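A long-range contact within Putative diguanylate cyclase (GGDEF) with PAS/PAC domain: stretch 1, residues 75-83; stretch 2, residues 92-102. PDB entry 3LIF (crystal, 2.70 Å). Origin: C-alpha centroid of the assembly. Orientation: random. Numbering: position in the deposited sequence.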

# COMPACT_ATOMS: atom_id res chain seq x y z
N ILE A 75 10.93 -2.48 15.45
CA ILE A 75 10.38 -3.35 16.43
C ILE A 75 9.84 -2.58 17.64
O ILE A 75 10.47 -1.62 18.11
N LEU A 76 8.69 -3.02 18.12
CA LEU A 76 8.08 -2.58 19.35
C LEU A 76 7.88 -3.81 20.22
O LEU A 76 7.39 -4.87 19.70
N ASP A 77 8.19 -3.69 21.52
CA ASP A 77 7.93 -4.81 22.44
C ASP A 77 6.55 -4.65 23.00
O ASP A 77 5.71 -4.05 22.38
N ALA A 78 6.22 -5.34 24.07
CA ALA A 78 5.04 -6.13 24.11
C ALA A 78 4.23 -4.94 24.81
O ALA A 78 2.99 -4.94 24.91
N ASP A 79 4.99 -3.92 25.26
CA ASP A 79 4.45 -2.69 25.87
C ASP A 79 4.41 -1.54 24.87
O ASP A 79 4.04 -0.42 25.22
N GLY A 80 4.76 -1.80 23.63
CA GLY A 80 4.56 -0.76 22.64
C GLY A 80 5.76 0.16 22.55
O GLY A 80 5.70 1.19 21.91
N GLN A 81 6.86 -0.21 23.21
CA GLN A 81 8.04 0.65 23.25
C GLN A 81 9.02 0.32 22.13
O GLN A 81 9.36 -0.84 21.90
N LEU A 82 9.49 1.31 21.41
CA LEU A 82 10.29 0.99 20.25
C LEU A 82 11.64 0.51 20.72
O LEU A 82 12.37 1.24 21.31
N THR A 83 11.99 -0.73 20.44
CA THR A 83 13.29 -1.25 20.81
C THR A 83 14.40 -1.35 19.75
O THR A 83 15.56 -1.29 20.09
N ALA A 92 13.64 5.47 20.58
CA ALA A 92 13.03 4.49 21.48
C ALA A 92 11.87 5.06 22.28
O ALA A 92 11.84 4.97 23.52
N LEU A 93 10.90 5.62 21.58
CA LEU A 93 9.72 6.16 22.22
C LEU A 93 8.61 5.13 22.46
O LEU A 93 8.63 4.00 22.00
N ASP A 94 7.60 5.56 23.17
CA ASP A 94 6.46 4.74 23.48
C ASP A 94 5.38 4.91 22.39
O ASP A 94 4.88 6.02 22.22
N ASN A 95 5.00 3.83 21.70
CA ASN A 95 4.03 3.93 20.60
C ASN A 95 2.79 3.06 20.81
O ASN A 95 2.02 2.81 19.88
N SER A 96 2.61 2.63 22.05
CA SER A 96 1.43 1.84 22.44
C SER A 96 0.11 2.53 22.16
O SER A 96 -0.96 1.93 22.32
N ASP A 97 0.16 3.78 21.72
CA ASP A 97 -1.09 4.39 21.38
C ASP A 97 -1.51 3.98 19.94
O ASP A 97 -2.65 4.13 19.54
N ARG A 98 -0.57 3.43 19.19
CA ARG A 98 -0.71 3.30 17.77
C ARG A 98 -1.67 2.14 17.46
O ARG A 98 -1.61 1.10 18.13
N SER A 99 -2.59 2.31 16.51
CA SER A 99 -3.67 1.29 16.32
C SER A 99 -3.15 -0.07 15.91
O SER A 99 -3.68 -1.13 16.34
N TYR A 100 -2.16 -0.06 15.03
CA TYR A 100 -1.62 -1.34 14.63
C TYR A 100 -1.06 -2.08 15.82
O TYR A 100 -1.16 -3.32 15.87
N PHE A 101 -0.48 -1.34 16.77
CA PHE A 101 0.04 -1.98 17.96
C PHE A 101 -1.09 -2.54 18.75
O PHE A 101 -1.09 -3.72 19.10
N ARG A 102 -2.08 -1.69 19.04
CA ARG A 102 -3.26 -2.20 19.72
C ARG A 102 -3.86 -3.41 18.98
O ARG A 102 -4.27 -4.37 19.61

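The two stretches meet along a short run of backbone, bridged once at Gln81 and Asp94, and bury 514 Å² between them. At the start of stretch 2, Ala92 directs its CB sideways; its O accepts a weak hydrogen bond from the side-chain amide of Gln81 (NE2 to O, 3.0 Å), and its CA lies 3.3 Å from Leu82 O in a CA-H...O contact. Gln81 reaches this carbonyl although its CB points sideways, because chi1 and chi2, both between wells, bring the end of the chain nearer. The CB of Leu93, an m rotamer at chi1, points away from stretch 1, and Leu93 O accepts a nearly straight hydrogen bond from Leu82 N (2.9 Å).

Asp94, a t rotamer with its CB sideways, serves chiefly its own stretch, taking a 2.6 Å hydrogen bond from the p rotamer Ser96 (OG to OD2). Between them, Asn95 N donates to Gly80 O at 2.7 Å, the second backbone link across the stretches. The m side chain of Asn95 lies alongside Leu76 (chi1 m, chi2 t) and Leu82 (chi1 t, chi2 between wells), whose CB atoms both point toward stretch 2. Ser96 then sets its CB 3.5 Å from Asp79 O, closing the space beside Gly80. Asp97 does not take part, and the CB of Arg98 points toward stretch 1 while the rest of its side chain leads away.

The helix supplies the apolar part of the contact. Tyr100, a p rotamer, brings CE2 to 4.0 Å from Leu76 CD1. The same methyl lies 4.1 Å from CD1 of Phe101, a t rotamer whose CB points toward stretch 1. Gly80 CA sits over one face of the Phe101 ring, 3.7 Å from its centroid, while Ala78 O approaches the ring edge, 3.4 Å from Phe101 CZ. A CB on Gly80 would clash with Ser96 CB, so the absent side chain permits this close packing.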

# COMPACT_ATOMS: atom_id res chain seq x y z
CB ILE A 75 11.46 -4.26 16.94
CG1 ILE A 75 12.25 -4.79 15.75
CG2 ILE A 75 10.79 -5.42 17.76
CD1 ILE A 75 11.61 -6.01 15.07
CB LEU A 76 6.68 -2.01 19.08
CG LEU A 76 6.45 -0.79 18.19
CD1 LEU A 76 4.98 -0.39 18.30
CD2 LEU A 76 7.39 0.40 18.46
CB ASP A 77 8.83 -4.68 23.64
CG ASP A 77 8.64 -3.33 24.43
OD1 ASP A 77 7.52 -2.69 24.49
OD2 ASP A 77 9.68 -2.92 25.01
CB ALA A 78 5.18 -7.29 25.02
CB ASP A 79 5.25 -2.23 27.14
CG ASP A 79 5.27 -3.28 28.27
OD1 ASP A 79 4.19 -3.62 28.77
OD2 ASP A 79 6.35 -3.76 28.65
CB GLN A 81 8.70 0.55 24.62
CG GLN A 81 8.54 1.83 25.51
CD GLN A 81 9.75 2.80 25.35
OE1 GLN A 81 9.79 3.90 25.92
NE2 GLN A 81 10.74 2.37 24.55
CB LEU A 82 10.43 2.23 19.36
CG LEU A 82 11.31 2.44 18.11
CD1 LEU A 82 12.65 1.68 18.08
CD2 LEU A 82 10.51 2.29 16.79
CB THR A 83 13.13 -2.64 21.36
OG1 THR A 83 12.48 -3.44 20.35
CG2 THR A 83 12.29 -2.59 22.63
CB ALA A 92 14.06 3.91 22.40
CB LEU A 93 9.15 7.29 21.38
CG LEU A 93 9.83 8.65 21.28
CD1 LEU A 93 10.98 8.77 22.21
CD2 LEU A 93 10.30 8.86 19.90
CB ASP A 94 5.90 5.19 24.84
CG ASP A 94 4.51 4.64 25.14
OD1 ASP A 94 3.71 5.43 25.65
OD2 ASP A 94 4.21 3.43 24.89
CB ASN A 95 4.68 3.62 19.25
CG ASN A 95 5.77 4.60 18.90
OD1 ASN A 95 6.93 4.28 19.02
ND2 ASN A 95 5.40 5.78 18.48
CB SER A 96 1.50 1.56 23.93
OG SER A 96 1.72 2.81 24.55
CB ASP A 97 -1.01 5.87 21.52
CG ASP A 97 -0.12 6.49 20.47
OD1 ASP A 97 -0.61 7.33 19.72
OD2 ASP A 97 1.07 6.12 20.36
CB ARG A 98 0.69 3.06 17.28
CG ARG A 98 1.03 3.78 16.07
CD ARG A 98 0.95 5.25 16.21
NE ARG A 98 1.89 5.85 15.27
CZ ARG A 98 1.69 6.99 14.63
NH1 ARG A 98 0.57 7.64 14.82
NH2 ARG A 98 2.63 7.44 13.77
CB SER A 99 -4.71 1.70 15.26
OG SER A 99 -4.03 2.05 14.10
CB TYR A 100 -0.58 -1.21 13.55
CG TYR A 100 0.64 -0.41 13.92
CD1 TYR A 100 0.73 0.91 13.55
CD2 TYR A 100 1.74 -0.98 14.60
CE1 TYR A 100 1.85 1.65 13.81
CE2 TYR A 100 2.89 -0.22 14.88
CZ TYR A 100 2.92 1.09 14.46
OH TYR A 100 3.96 1.94 14.70
CB PHE A 101 0.86 -1.07 18.83
CG PHE A 101 1.12 -1.64 20.20
CD1 PHE A 101 2.14 -2.53 20.40
CD2 PHE A 101 0.34 -1.27 21.29
CE1 PHE A 101 2.40 -3.05 21.65
CE2 PHE A 101 0.58 -1.83 22.56
CZ PHE A 101 1.59 -2.73 22.72
CB ARG A 102 -4.29 -1.08 19.96
CG ARG A 102 -3.94 -0.31 21.24
CD ARG A 102 -4.77 0.88 21.58
NE ARG A 102 -4.59 1.91 20.57
CZ ARG A 102 -5.46 2.13 19.58
NH1 ARG A 102 -6.55 1.36 19.50
NH2 ARG A 102 -5.28 3.10 18.68